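Local coordinates for aldehyde dehydrogenase family protein (Pseudomonas syringae pv. tomato, PDB 6X9L), which oxidises long-chain aliphatic aldehydes such as octanal, using NAD+ as the electron acceptor, at the interface of chains A and B. Coordinates in Å, arbitrary orientation; residue numbers count along the deposited sequence, not the author numbering. Chains: chain A/B, Aldehyde dehydrogenase family protein.

Contact 1 and contact 2 belong to one two-fold symmetric interface, their C-alpha centres about 21 Å apart. Strand 477-483 of chain B runs through both: its first part, at B:Glu478, enters contact 2, while its last residues extend a sheet of chain A in contact 1. Chain A contributes strand 442-445 and following segments to contact 1, and residues 458-464 with parts of helix 237-247 and strand 253-257 to contact 2. Contact 1 rests mostly on backbone pairing, contact 2 on side-chain packing, a side-chain to main-chain bond and bridging waters. Such strand exchange is typical of aldehyde dehydrogenase dimers, so this pair is probably biological.

Contact 1: the interface of chains A and B. Residues chain A 442-445, 448-449, 451, 454; chain B 142, 481-485.
B:Val483 sets CG1 anti to its backbone N (chi1 -160°) and CG2 anti to its carbonyl carbon, so its two methyls part: CG1 turns toward A:Asn451 and CG2 toward the A:His444 ring. A:His444 has CG anti to the carbonyl carbon (chi1 -63°) and lies alongside the valine, both side chains pointing the same way. CG2 of B:Val483 lies over one face of the ring, off toward the rim, 3.9 Å from A:His444 CE1. NE2, the ring nitrogen next to CE1, donates to the side-chain carbonyl OE1 of A:Gln442 at 2.9 Å; this bond, with the donor above the carbonyl plane, helps fix the ring's rotation. A branched valine suits this place because it fills two directions at once, and it buries 99 Å² against chain A.

The main chains pair as parallel strands. The amide N of A:Val443 gives a bond of 2.8 Å to B:Ala481 O, and A:Leu445 N one of 3.1 Å to B:Val483 O, both nearly along the C=O axis. The small B:Ala481 lets its CB fit between A:Gln442 CG and A:Ala454 CB. A:Leu445 crosses B:Ile482 obliquely, CD1 meeting CG2 at 3.7 Å, while the puckered ring of A:Pro448 packs its CB on B:Gly484 CA and its CG beside B:Val483 O. At the margin, A:Asn451, with CG anti to its N, meets B:Thr142 tip to tip: ND2 donates to the hydroxyl OG1 at 2.7 Å, in the amide plane.

In the fold, strand 477-483 of chain B thus adds itself beside strand 442-445 of chain A, carrying a sheet across the dimer boundary.

Contact 2: the interface of chains A and B. Residues chain A 237, 256, 258, 458-461, 463-464; chain B 249-253, 478.
The turn of chain B between 3-10 helix 248-250 and strand 253-257, with the start of strand 477-483 beside it, meets the chain A segment from A:Gly458 through 3-10 helix 460-462 into strand 463-464; A:Asn237 of helix 237-247, A:Gln256 of strand 253-257 and A:Leu258 form the wall behind. B:Val251, in the turn, goes deepest by hidden surface (92 Å²). Its CG1, anti to the backbone N (chi1 -165°), meets A:Leu258 CD1 tip to tip and packs against A:Gly463, where the absence of a side chain probably eases the approach; CG2 faces the amide of A:Asn237, which crosses the valine at about a right angle. That asparagine is held by its ND2, which donates in plane to A:Arg461 O at 2.9 Å. The extended A:Arg461 crosses B:Thr250 obliquely, its CG beside the threonine carbonyl.

A:Asn464 suits its position by having an amide that both gives and receives. ND2 donates to B:Lys252 O at 3.0 Å from above the carbonyl plane, and to A:Gln256 OE1 at 3.1 Å in a straighter bond that positions the amide. Its OD1 meets water 1, which also touches A:Lys460 O, A:Gly463 O and B:Val251 O, joining carbonyls of both chains. Water 2, beside it, links B:Glu478 OE1, at 2.5 Å, to A:Gly458 O.

B:Glu478, bent at chi2 (-70°), slides past A:Tyr459 in the opposite direction. Its CG lies 3.7 Å from the ring centroid, over the face, and the carboxylate stacks 14° from the ring plane. OE2 forms a salt bridge with B:Arg253 NH2 at 3.4 Å, which would probably favour the charged carboxylate.

In the fold, two strand beginnings of chain B, 253-257 and 477-483, thus pack on A:460-464; A:Leu258 binds NAD+, so the contact may help shape the cofactor site.

Contact 1: the interface of chains A and B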
ATOM      1  N   GLN A 442      -7.015  -1.383 -15.837  1.00 38.97           N
ATOM      2  CA  GLN A 442      -7.629  -2.283 -16.795  1.00 39.14           C
ATOM      3  C   GLN A 442      -7.761  -1.602 -18.149  1.00 39.13           C
ATOM      4  O   GLN A 442      -8.082  -0.413 -18.232  1.00 38.67           O
ATOM      5  CB  GLN A 442      -8.986  -2.769 -16.301  1.00 38.82           C
ATOM      6  CG  GLN A 442      -8.883  -3.855 -15.271  1.00 39.02           C
ATOM      7  CD  GLN A 442     -10.230  -4.494 -15.003  1.00 39.29           C
ATOM      8  OE1 GLN A 442     -11.236  -4.031 -15.507  1.00 39.17           O
ATOM      9  NE2 GLN A 442     -10.248  -5.568 -14.215  1.00 39.73           N
ATOM     10  N   VAL A 443      -7.494  -2.366 -19.208  1.00 36.35           N
ATOM     11  CA  VAL A 443      -7.788  -1.957 -20.575  1.00 36.35           C
ATOM     12  C   VAL A 443      -8.637  -3.047 -21.207  1.00 36.77           C
ATOM     13  O   VAL A 443      -8.296  -4.232 -21.114  1.00 37.30           O
ATOM     14  CB  VAL A 443      -6.512  -1.720 -21.403  1.00 36.93           C
ATOM     15  CG1 VAL A 443      -6.853  -0.989 -22.690  1.00 36.89           C
ATOM     16  CG2 VAL A 443      -5.430  -0.980 -20.577  1.00 37.07           C
ATOM     17  N   HIS A 444      -9.739  -2.642 -21.841  1.00 40.45           N
ATOM     18  CA  HIS A 444     -10.739  -3.546 -22.398  1.00 40.82           C
ATOM     19  C   HIS A 444     -10.766  -3.429 -23.915  1.00 41.12           C
ATOM     20  O   HIS A 444     -10.975  -2.337 -24.455  1.00 40.64           O
ATOM     21  CB  HIS A 444     -12.131  -3.240 -21.842  1.00 40.44           C
ATOM     22  CG  HIS A 444     -12.253  -3.441 -20.364  1.00 40.48           C
ATOM     23  ND1 HIS A 444     -13.086  -4.387 -19.805  1.00 41.05           N
ATOM     24  CD2 HIS A 444     -11.660  -2.803 -19.326  1.00 40.04           C
ATOM     25  CE1 HIS A 444     -12.994  -4.327 -18.488  1.00 40.78           C
ATOM     26  NE2 HIS A 444     -12.129  -3.381 -18.174  1.00 40.13           N
ATOM     27  N   LEU A 445     -10.619  -4.565 -24.592  1.00 45.63           N
ATOM     28  CA  LEU A 445     -10.489  -4.614 -26.042  1.00 45.97           C
ATOM     29  C   LEU A 445     -11.802  -5.046 -26.680  1.00 46.35           C
ATOM     30  O   LEU A 445     -12.315  -6.133 -26.379  1.00 46.98           O
ATOM     31  CB  LEU A 445      -9.384  -5.584 -26.428  1.00 46.52           C
ATOM     32  CG  LEU A 445      -8.072  -5.349 -25.707  1.00 46.62           C
ATOM     33  CD1 LEU A 445      -7.063  -6.350 -26.212  1.00 47.43           C
ATOM     34  CD2 LEU A 445      -7.591  -3.928 -25.959  1.00 46.12           C
ATOM     35  N   PRO A 448     -15.027  -6.557 -24.284  1.00 45.67           N
ATOM     36  CA  PRO A 448     -15.116  -7.873 -23.647  1.00 46.40           C
ATOM     37  C   PRO A 448     -16.156  -7.861 -22.539  1.00 46.55           C
ATOM     38  O   PRO A 448     -16.597  -6.809 -22.068  1.00 45.76           O
ATOM     39  CB  PRO A 448     -13.710  -8.080 -23.082  1.00 45.98           C
ATOM     40  CG  PRO A 448     -13.278  -6.687 -22.742  1.00 45.04           C
ATOM     41  CD  PRO A 448     -13.857  -5.797 -23.824  1.00 44.82           C
ATOM     42  N   SER A 449     -16.556  -9.053 -22.128  1.00 50.65           N
ATOM     43  CA  SER A 449     -17.479  -9.181 -21.017  1.00 50.73           C
ATOM     44  C   SER A 449     -16.715  -9.151 -19.708  1.00 50.17           C
ATOM     45  O   SER A 449     -15.515  -9.437 -19.649  1.00 50.00           O
ATOM     46  CB  SER A 449     -18.296 -10.464 -21.116  1.00 51.57           C
ATOM     47  OG  SER A 449     -17.462 -11.551 -21.397  1.00 51.83           O
ATOM     48  N   ASN A 451     -14.998  -9.616 -16.162  1.00 45.25           N
ATOM     49  CA  ASN A 451     -14.162 -10.735 -15.709  1.00 45.08           C
ATOM     50  C   ASN A 451     -13.958 -10.643 -14.199  1.00 44.46           C
ATOM     51  O   ASN A 451     -13.155  -9.813 -13.733  1.00 43.96           O
ATOM     52  CB  ASN A 451     -12.817 -10.725 -16.444  1.00 44.91           C
ATOM     53  CG  ASN A 451     -11.905 -11.864 -16.037  1.00 44.74           C
ATOM     54  OD1 ASN A 451     -12.172 -12.576 -15.082  1.00 44.59           O
ATOM     55  ND2 ASN A 451     -10.800 -12.019 -16.753  1.00 44.89           N
ATOM     56  N   ALA A 454     -10.190 -10.607 -12.860  1.00 40.34           N
ATOM     57  CA  ALA A 454      -9.196  -9.622 -13.270  1.00 40.06           C
ATOM     58  C   ALA A 454      -8.979  -8.617 -12.151  1.00 39.62           C
ATOM     59  O   ALA A 454      -9.956  -8.143 -11.551  1.00 39.67           O
ATOM     60  CB  ALA A 454      -9.632  -8.898 -14.541  1.00 40.24           C
TER
ATOM     61  N   THR B 142      -7.864 -12.773 -20.892  1.00 50.92           N
ATOM     62  CA  THR B 142      -7.340 -11.672 -20.091  1.00 50.54           C
ATOM     63  C   THR B 142      -5.851 -11.871 -19.877  1.00 50.58           C
ATOM     64  O   THR B 142      -5.408 -12.979 -19.572  1.00 51.07           O
ATOM     65  CB  THR B 142      -8.045 -11.563 -18.715  1.00 50.66           C
ATOM     66  OG1 THR B 142      -9.409 -11.148 -18.892  1.00 50.61           O
ATOM     67  CG2 THR B 142      -7.323 -10.559 -17.809  1.00 50.30           C
ATOM     68  N   ALA B 481      -4.728  -5.279 -16.124  1.00 38.73           N
ATOM     69  CA  ALA B 481      -5.515  -6.359 -16.709  1.00 39.33           C
ATOM     70  C   ALA B 481      -5.981  -5.915 -18.083  1.00 38.98           C
ATOM     71  O   ALA B 481      -6.615  -4.862 -18.222  1.00 38.34           O
ATOM     72  CB  ALA B 481      -6.711  -6.748 -15.838  1.00 39.59           C
ATOM     73  N   ILE B 482      -5.620  -6.690 -19.100  1.00 40.77           N
ATOM     74  CA  ILE B 482      -6.107  -6.445 -20.447  1.00 40.45           C
ATOM     75  C   ILE B 482      -7.171  -7.488 -20.724  1.00 41.02           C
ATOM     76  O   ILE B 482      -6.856  -8.587 -21.196  1.00 41.67           O
ATOM     77  CB  ILE B 482      -4.967  -6.492 -21.475  1.00 40.41           C
ATOM     78  CG1 ILE B 482      -3.887  -5.504 -21.069  1.00 39.99           C
ATOM     79  CG2 ILE B 482      -5.482  -6.154 -22.878  1.00 40.11           C
ATOM     80  CD1 ILE B 482      -2.708  -5.531 -21.981  1.00 40.24           C
ATOM     81  N   VAL B 483      -8.433  -7.155 -20.403  1.00 44.01           N
ATOM     82  CA  VAL B 483      -9.567  -8.041 -20.647  1.00 44.72           C
ATOM     83  C   VAL B 483      -9.934  -7.984 -22.127  1.00 44.66           C
ATOM     84  O   VAL B 483      -9.854  -6.925 -22.761  1.00 44.03           O
ATOM     85  CB  VAL B 483     -10.770  -7.657 -19.757  1.00 44.72           C
ATOM     86  CG1 VAL B 483     -11.727  -8.833 -19.639  1.00 45.57           C
ATOM     87  CG2 VAL B 483     -10.315  -7.189 -18.365  1.00 44.39           C
ATOM     88  N   GLY B 484     -10.337  -9.124 -22.690  1.00 41.39           N
ATOM     89  CA  GLY B 484     -10.492  -9.204 -24.128  1.00 41.36           C
ATOM     90  C   GLY B 484      -9.186  -9.295 -24.889  1.00 41.28           C
ATOM     91  O   GLY B 484      -9.153  -9.016 -26.089  1.00 41.15           O
ATOM     92  N   PHE B 485      -8.097  -9.652 -24.204  1.00 54.72           N
ATOM     93  CA  PHE B 485      -6.803  -9.850 -24.854  1.00 54.86           C
ATOM     94  C   PHE B 485      -6.901 -10.893 -25.958  1.00 55.60           C
ATOM     95  O   PHE B 485      -6.346 -10.708 -27.045  1.00 55.55           O
ATOM     96  CB  PHE B 485      -5.780 -10.259 -23.792  1.00 55.15           C
ATOM     97  CG  PHE B 485      -4.373 -10.368 -24.282  1.00 55.23           C
ATOM     98  CD1 PHE B 485      -3.592  -9.242 -24.441  1.00 54.65           C
ATOM     99  CD2 PHE B 485      -3.801 -11.613 -24.511  1.00 56.03           C
ATOM    100  CE1 PHE B 485      -2.278  -9.347 -24.858  1.00 54.93           C
ATOM    101  CE2 PHE B 485      -2.494 -11.724 -24.926  1.00 56.15           C
ATOM    102  CZ  PHE B 485      -1.728 -10.589 -25.104  1.00 55.66           C
TER

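Contact 2: the interface of chains A and B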
ATOM      1  N   ASN A 237     -11.907  11.004  -4.503  1.00 40.19           N
ATOM      2  CA  ASN A 237     -10.542  11.368  -4.166  1.00 39.94           C
ATOM      3  C   ASN A 237     -10.499  12.218  -2.908  1.00 40.03           C
ATOM      4  O   ASN A 237      -9.650  12.000  -2.033  1.00 39.99           O
ATOM      5  CB  ASN A 237      -9.892  12.094  -5.340  1.00 39.90           C
ATOM      6  CG  ASN A 237      -9.339  11.135  -6.359  1.00 40.13           C
ATOM      7  OD1 ASN A 237     -10.091  10.501  -7.104  1.00 40.48           O
ATOM      8  ND2 ASN A 237      -8.016  10.997  -6.385  1.00 40.12           N
ATOM      9  N   GLN A 256      -7.441   2.035  -1.543  1.00 40.66           N
ATOM     10  CA  GLN A 256      -8.258   3.117  -2.097  1.00 40.52           C
ATOM     11  C   GLN A 256      -8.624   2.847  -3.550  1.00 41.24           C
ATOM     12  O   GLN A 256      -7.761   2.538  -4.374  1.00 41.85           O
ATOM     13  CB  GLN A 256      -7.541   4.469  -2.010  1.00 40.08           C
ATOM     14  CG  GLN A 256      -7.071   4.832  -0.615  1.00 39.69           C
ATOM     15  CD  GLN A 256      -5.963   5.854  -0.653  1.00 39.66           C
ATOM     16  OE1 GLN A 256      -4.830   5.539  -1.035  1.00 39.88           O
ATOM     17  NE2 GLN A 256      -6.283   7.091  -0.265  1.00 39.49           N
ATOM     18  N   LEU A 258     -10.600   5.098  -6.224  1.00 31.47           N
ATOM     19  CA  LEU A 258     -11.114   6.461  -6.332  1.00 30.79           C
ATOM     20  C   LEU A 258     -11.594   6.822  -7.738  1.00 31.36           C
ATOM     21  O   LEU A 258     -12.097   5.964  -8.477  1.00 32.17           O
ATOM     22  CB  LEU A 258     -10.033   7.434  -5.868  1.00 30.12           C
ATOM     23  CG  LEU A 258      -9.284   6.982  -4.611  1.00 29.81           C
ATOM     24  CD1 LEU A 258      -8.271   8.024  -4.237  1.00 29.50           C
ATOM     25  CD2 LEU A 258     -10.232   6.699  -3.432  1.00 29.61           C
ATOM     26  N   GLY A 458      -6.604   1.382  -9.665  1.00 33.36           N
ATOM     27  CA  GLY A 458      -6.082   2.530 -10.381  1.00 33.64           C
ATOM     28  C   GLY A 458      -4.565   2.622 -10.392  1.00 34.49           C
ATOM     29  O   GLY A 458      -3.913   2.319  -9.400  1.00 34.79           O
ATOM     30  N   TYR A 459      -4.011   3.046 -11.530  1.00 35.33           N
ATOM     31  CA  TYR A 459      -2.731   3.751 -11.584  1.00 36.64           C
ATOM     32  C   TYR A 459      -2.905   5.189 -11.092  1.00 37.05           C
ATOM     33  O   TYR A 459      -4.019   5.728 -11.017  1.00 36.34           O
ATOM     34  CB  TYR A 459      -2.179   3.850 -13.007  1.00 37.56           C
ATOM     35  CG  TYR A 459      -1.598   2.621 -13.683  1.00 38.03           C
ATOM     36  CD1 TYR A 459      -2.250   1.385 -13.658  1.00 37.03           C
ATOM     37  CD2 TYR A 459      -0.417   2.716 -14.403  1.00 39.68           C
ATOM     38  CE1 TYR A 459      -1.706   0.279 -14.300  1.00 37.65           C
ATOM     39  CE2 TYR A 459       0.128   1.620 -15.047  1.00 40.37           C
ATOM     40  CZ  TYR A 459      -0.516   0.402 -15.001  1.00 39.37           C
ATOM     41  OH  TYR A 459       0.043  -0.686 -15.666  1.00 40.20           O
ATOM     42  N   LYS A 460      -1.772   5.837 -10.817  1.00 40.33           N
ATOM     43  CA  LYS A 460      -1.771   7.265 -10.530  1.00 40.68           C
ATOM     44  C   LYS A 460      -2.821   7.591  -9.465  1.00 39.51           C
ATOM     45  O   LYS A 460      -2.834   6.970  -8.394  1.00 38.89           O
ATOM     46  CB  LYS A 460      -1.979   8.043 -11.833  1.00 41.22           C
ATOM     47  CG  LYS A 460      -0.783   7.932 -12.772  1.00 42.56           C
ATOM     48  CD  LYS A 460      -1.142   7.883 -14.255  1.00 42.51           C
ATOM     49  CE  LYS A 460      -1.649   9.222 -14.758  1.00 42.53           C
ATOM     50  NZ  LYS A 460      -1.524   9.348 -16.256  1.00 42.83           N
ATOM     51  N   ARG A 461      -3.721   8.527  -9.745  1.00 43.22           N
ATOM     52  CA  ARG A 461      -4.628   9.030  -8.727  1.00 42.24           C
ATOM     53  C   ARG A 461      -5.978   8.323  -8.685  1.00 40.98           C
ATOM     54  O   ARG A 461      -6.898   8.835  -8.045  1.00 40.25           O
ATOM     55  CB  ARG A 461      -4.844  10.524  -8.928  1.00 42.73           C
ATOM     56  CG  ARG A 461      -3.607  11.309  -8.655  1.00 43.90           C
ATOM     57  CD  ARG A 461      -3.929  12.737  -8.479  1.00 44.26           C
ATOM     58  NE  ARG A 461      -2.773  13.559  -8.803  1.00 45.70           N
ATOM     59  CZ  ARG A 461      -2.800  14.884  -8.789  1.00 46.24           C
ATOM     60  NH1 ARG A 461      -3.923  15.505  -8.456  1.00 45.67           N
ATOM     61  NH2 ARG A 461      -1.716  15.577  -9.098  1.00 47.32           N
ATOM     62  N   GLY A 463      -6.217   5.280  -7.332  1.00 40.59           N
ATOM     63  CA  GLY A 463      -6.223   4.605  -6.049  1.00 40.21           C
ATOM     64  C   GLY A 463      -4.879   3.965  -5.719  1.00 40.83           C
ATOM     65  O   GLY A 463      -3.829   4.350  -6.242  1.00 41.55           O
ATOM     66  N   ASN A 464      -4.967   2.985  -4.820  1.00 35.80           N
ATOM     67  CA  ASN A 464      -3.844   2.189  -4.336  1.00 35.95           C
ATOM     68  C   ASN A 464      -4.405   0.822  -3.958  1.00 35.80           C
ATOM     69  O   ASN A 464      -5.388   0.738  -3.205  1.00 35.58           O
ATOM     70  CB  ASN A 464      -3.165   2.844  -3.114  1.00 35.71           C
ATOM     71  CG  ASN A 464      -2.188   3.952  -3.481  1.00 36.30           C
ATOM     72  OD1 ASN A 464      -1.321   3.783  -4.334  1.00 37.01           O
ATOM     73  ND2 ASN A 464      -2.314   5.094  -2.810  1.00 36.31           N
TER
ATOM     74  N   PRO B 249      -2.626  13.589  -0.870  1.00 36.01           N
ATOM     75  CA  PRO B 249      -3.416  14.268  -1.922  1.00 36.30           C
ATOM     76  C   PRO B 249      -3.007  13.900  -3.345  1.00 36.11           C
ATOM     77  O   PRO B 249      -3.857  13.959  -4.240  1.00 36.12           O
ATOM     78  CB  PRO B 249      -3.219  15.759  -1.615  1.00 36.78           C
ATOM     79  CG  PRO B 249      -2.081  15.827  -0.668  1.00 36.67           C
ATOM     80  CD  PRO B 249      -1.937  14.531   0.034  1.00 36.12           C
ATOM     81  N   THR B 250      -1.764  13.467  -3.589  1.00 36.90           N
ATOM     82  CA  THR B 250      -1.409  12.970  -4.916  1.00 36.71           C
ATOM     83  C   THR B 250      -1.616  11.466  -5.086  1.00 36.32           C
ATOM     84  O   THR B 250      -1.422  10.951  -6.194  1.00 36.13           O
ATOM     85  CB  THR B 250       0.034  13.318  -5.224  1.00 36.64           C
ATOM     86  OG1 THR B 250       0.828  13.009  -4.079  1.00 36.43           O
ATOM     87  CG2 THR B 250       0.151  14.799  -5.538  1.00 37.21           C
ATOM     88  N   VAL B 251      -1.996  10.754  -4.021  1.00 34.11           N
ATOM     89  CA  VAL B 251      -2.389   9.349  -4.083  1.00 33.73           C
ATOM     90  C   VAL B 251      -1.214   8.496  -4.537  1.00 33.33           C
ATOM     91  O   VAL B 251      -1.393   7.500  -5.256  1.00 33.21           O
ATOM     92  CB  VAL B 251      -3.613   9.146  -4.998  1.00 34.01           C
ATOM     93  CG1 VAL B 251      -4.246   7.746  -4.782  1.00 33.68           C
ATOM     94  CG2 VAL B 251      -4.618  10.221  -4.730  1.00 34.29           C
ATOM     95  N   LYS B 252      -0.009   8.861  -4.100  1.00 37.78           N
ATOM     96  CA  LYS B 252       1.150   8.038  -4.413  1.00 37.41           C
ATOM     97  C   LYS B 252       1.043   6.679  -3.739  1.00 37.12           C
ATOM     98  O   LYS B 252       0.310   6.498  -2.763  1.00 37.25           O
ATOM     99  CB  LYS B 252       2.442   8.705  -3.958  1.00 37.46           C
ATOM    100  CG  LYS B 252       2.375  10.184  -3.921  1.00 37.95           C
ATOM    101  CD  LYS B 252       3.760  10.779  -4.023  1.00 37.98           C
ATOM    102  CE  LYS B 252       3.661  12.260  -4.247  1.00 38.49           C
ATOM    103  NZ  LYS B 252       4.900  12.686  -4.845  1.00 38.78           N
ATOM    104  N   ARG B 253       1.771   5.712  -4.303  1.00 33.56           N
ATOM    105  CA  ARG B 253       2.105   4.490  -3.585  1.00 33.49           C
ATOM    106  C   ARG B 253       3.132   4.809  -2.508  1.00 33.35           C
ATOM    107  O   ARG B 253       4.166   5.427  -2.787  1.00 33.38           O
ATOM    108  CB  ARG B 253       2.672   3.415  -4.514  1.00 33.25           C
ATOM    109  CG  ARG B 253       3.163   2.202  -3.712  1.00 33.40           C
ATOM    110  CD  ARG B 253       3.445   0.998  -4.591  1.00 33.86           C
ATOM    111  NE  ARG B 253       2.283   0.626  -5.395  1.00 34.01           N
ATOM    112  CZ  ARG B 253       2.327  -0.253  -6.386  1.00 34.25           C
ATOM    113  NH1 ARG B 253       3.472  -0.837  -6.698  1.00 34.46           N
ATOM    114  NH2 ARG B 253       1.233  -0.530  -7.070  1.00 34.17           N
ATOM    115  N   GLU B 478       3.217  -1.599 -11.146  1.00 43.35           N
ATOM    116  CA  GLU B 478       1.766  -1.567 -11.226  1.00 43.09           C
ATOM    117  C   GLU B 478       1.246  -2.899 -11.742  1.00 43.48           C
ATOM    118  O   GLU B 478       2.004  -3.790 -12.133  1.00 44.11           O
ATOM    119  CB  GLU B 478       1.279  -0.450 -12.135  1.00 42.67           C
ATOM    120  CG  GLU B 478       1.250   0.900 -11.486  1.00 42.68           C
ATOM    121  CD  GLU B 478       0.169   1.032 -10.416  1.00 42.87           C
ATOM    122  OE1 GLU B 478      -0.074   2.182  -9.983  1.00 42.88           O
ATOM    123  OE2 GLU B 478      -0.433  -0.005 -10.012  1.00 43.07           O
TER
HETATM  124  O   HOH W   1      -1.315   5.138  -6.997  1.00 22.48           O
HETATM  125  O   HOH W   2      -1.689   2.911  -8.249  1.00 44.10           O